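Local atomic coordinates of bacterial regulatory proteins, TetR family (Nitrosomonas europaea, PDB entry 3NI7), a protein that probably binds DNA through an N-terminal helix-turn-helix domain and acts as a transcriptional regulator of the TetR family. Residues I12-V17 and F59-S64. Residues are numbered along the deposited sequence; the frame is centred on the assembly and turned at random.
Sequences IVDTAV and FDRADS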
loop_
_atom_site.group_PDB
_atom_site.type_symbol
_atom_site.label_atom_id
_atom_site.label_comp_id
_atom_site.label_asym_id
_atom_site.label_seq_id
_atom_site.Cartn_x
_atom_site.Cartn_y
_atom_site.Cartn_z
ATOM N N ILE A 12 5.085 -7.494 28.826
ATOM C CA ILE A 12 4.547 -8.550 27.975
ATOM C C ILE A 12 4.956 -8.247 26.540
ATOM O O ILE A 12 5.597 -9.046 25.885
ATOM C CB ILE A 12 2.976 -8.684 28.096
ATOM C CG1 ILE A 12 2.578 -9.149 29.491
ATOM C CG2 ILE A 12 2.406 -9.656 27.064
ATOM C CD1 ILE A 12 1.191 -8.649 29.900
ATOM N N VAL A 13 4.613 -7.069 26.059
ATOM C CA VAL A 13 4.907 -6.737 24.678
ATOM C C VAL A 13 6.392 -6.904 24.400
ATOM O O VAL A 13 6.779 -7.614 23.469
ATOM C CB VAL A 13 4.477 -5.307 24.312
ATOM C CG1 VAL A 13 4.912 -5.010 22.941
ATOM C CG2 VAL A 13 2.958 -5.159 24.385
ATOM N N ASP A 14 7.221 -6.293 25.237
ATOM C CA ASP A 14 8.668 -6.434 25.072
ATOM C C ASP A 14 9.010 -7.884 24.935
ATOM O O ASP A 14 9.763 -8.269 24.050
ATOM C CB ASP A 14 9.415 -5.877 26.267
ATOM C CG ASP A 14 9.263 -4.390 26.393
ATOM O OD1 ASP A 14 8.773 -3.743 25.445
ATOM O OD2 ASP A 14 9.607 -3.844 27.452
ATOM N N THR A 15 8.448 -8.683 25.824
ATOM C CA THR A 15 8.808 -10.082 25.905
ATOM C C THR A 15 8.411 -10.778 24.635
ATOM O O THR A 15 9.194 -11.522 24.034
ATOM C CB THR A 15 8.115 -10.738 27.100
ATOM O OG1 THR A 15 8.790 -10.292 28.284
ATOM C CG2 THR A 15 8.138 -12.281 27.002
ATOM N N ALA A 16 7.182 -10.515 24.242
ATOM C CA ALA A 16 6.598 -11.093 23.041
ATOM C C ALA A 16 7.516 -10.811 21.858
ATOM O O ALA A 16 7.735 -11.631 20.949
ATOM C CB ALA A 16 5.272 -10.458 22.790
ATOM N N VAL A 17 8.025 -9.602 21.867
ATOM C CA VAL A 17 8.712 -9.091 20.711
ATOM C C VAL A 17 10.153 -9.654 20.632
ATOM O O VAL A 17 10.575 -10.187 19.589
ATOM C CB VAL A 17 8.593 -7.590 20.724
ATOM C CG1 VAL A 17 9.923 -6.935 20.731
ATOM C CG2 VAL A 17 7.751 -7.189 19.582
ATOM N N PHE A 59 1.682 -1.365 17.749
ATOM C CA PHE A 59 1.394 -0.210 16.932
ATOM C C PHE A 59 0.879 0.949 17.781
ATOM O O PHE A 59 1.097 2.085 17.454
ATOM C CB PHE A 59 0.443 -0.592 15.820
ATOM C CG PHE A 59 1.108 -1.376 14.739
ATOM C CD1 PHE A 59 1.163 -2.739 14.764
ATOM C CD2 PHE A 59 1.703 -0.749 13.705
ATOM C CE1 PHE A 59 1.807 -3.466 13.745
ATOM C CE2 PHE A 59 2.347 -1.475 12.706
ATOM C CZ PHE A 59 2.386 -2.844 12.750
ATOM N N ASP A 60 0.260 0.684 18.913
ATOM C CA ASP A 60 -0.093 1.788 19.792
ATOM C C ASP A 60 1.123 2.369 20.442
ATOM O O ASP A 60 1.158 3.551 20.785
ATOM C CB ASP A 60 -1.079 1.350 20.836
ATOM C CG ASP A 60 -2.470 1.426 20.330
ATOM O OD1 ASP A 60 -2.708 2.307 19.423
ATOM O OD2 ASP A 60 -3.325 0.643 20.808
ATOM N N ARG A 61 2.133 1.542 20.636
ATOM C CA ARG A 61 3.317 2.062 21.275
ATOM C C ARG A 61 3.951 3.121 20.361
ATOM O O ARG A 61 4.346 4.198 20.825
ATOM C CB ARG A 61 4.297 0.941 21.629
ATOM C CG ARG A 61 5.485 1.469 22.360
ATOM C CD ARG A 61 6.358 0.387 22.784
ATOM N NE ARG A 61 5.719 -0.367 23.815
ATOM C CZ ARG A 61 6.314 -1.331 24.492
ATOM N NH1 ARG A 61 7.577 -1.646 24.213
ATOM N NH2 ARG A 61 5.616 -2.008 25.439
ATOM N N ALA A 62 4.038 2.817 19.065
ATOM C CA ALA A 62 4.516 3.797 18.056
ATOM C C ALA A 62 3.652 5.069 18.083
ATOM O O ALA A 62 4.135 6.163 18.385
ATOM C CB ALA A 62 4.475 3.180 16.686
ATOM N N ASP A 63 2.349 4.894 17.986
ATOM C CA ASP A 63 1.476 6.042 17.907
ATOM C C ASP A 63 1.732 6.954 19.102
ATOM O O ASP A 63 1.625 8.173 18.973
ATOM C CB ASP A 63 0.010 5.604 17.883
ATOM C CG ASP A 63 -0.348 4.836 16.626
ATOM O OD1 ASP A 63 0.509 4.740 15.722
ATOM O OD2 ASP A 63 -1.485 4.327 16.542
ATOM N N SER A 64 2.057 6.391 20.263
ATOM C CA SER A 64 2.233 7.248 21.424
ATOM C C SER A 64 3.589 7.962 21.402
ATOM O O SER A 64 3.712 9.058 21.940
ATOM C CB SER A 64 2.127 6.456 22.693
ATOM O OG SER A 64 3.456 6.098 23.011
#
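V13 and R61 are the residues of closest backbone approach between helical segments 12-17 and 59-64, and their CA atoms still stand 9.6 Å apart, too wide a separation for the two backbones to touch. The gap is bridged mainly by the long side chain of R61, which D14 comes out to meet, and the two segments bury just 109 Å² between them, more than half of it on R61. R61 leaves its helix with CG anti to the backbone N (chi1 -177°) and stays extended through chi2, then bends at chi3, which brings the guanidinium up to D14. There R61 NH1 donates to D14 OD1 over 2.7 Å, with an N-H...O angle of 173°. The N-H points straight at the oxygen, which lies in the guanidinium plane and is met head-on, close to its C-O axis. The carboxylate plane, however, stands 84° from that of the guanidinium. The planes are therefore nearly perpendicular, not coplanar as in a two-bond pairing, and a single hydrogen bond carries the salt bridge; R61 NH2 remains 3.6 Å from D14 OD1. V13 supplies the nonpolar part. Its CB comes within 3.7 Å of R61 NH2, while CG1 lies over one guanidinium face, nearer its border than its centre. Beyond the pair, D10, one turn before D14 on helix 7-22, makes a weak, long ion pair with R61 NH2; the two carboxylates probably share the arginine's charge. The contact thus ties helix 7-22 to helix 51-69, which follows the predicted helix-turn-helix (29-48) in sequence. Further side-chain contacts between these helices lie earlier on helix 51-69, where V13 meets A57 and W58. I12 and A16 rest on I33 of helix 30-36, whereas F59 and A62 pack against W91 of helix 80-96.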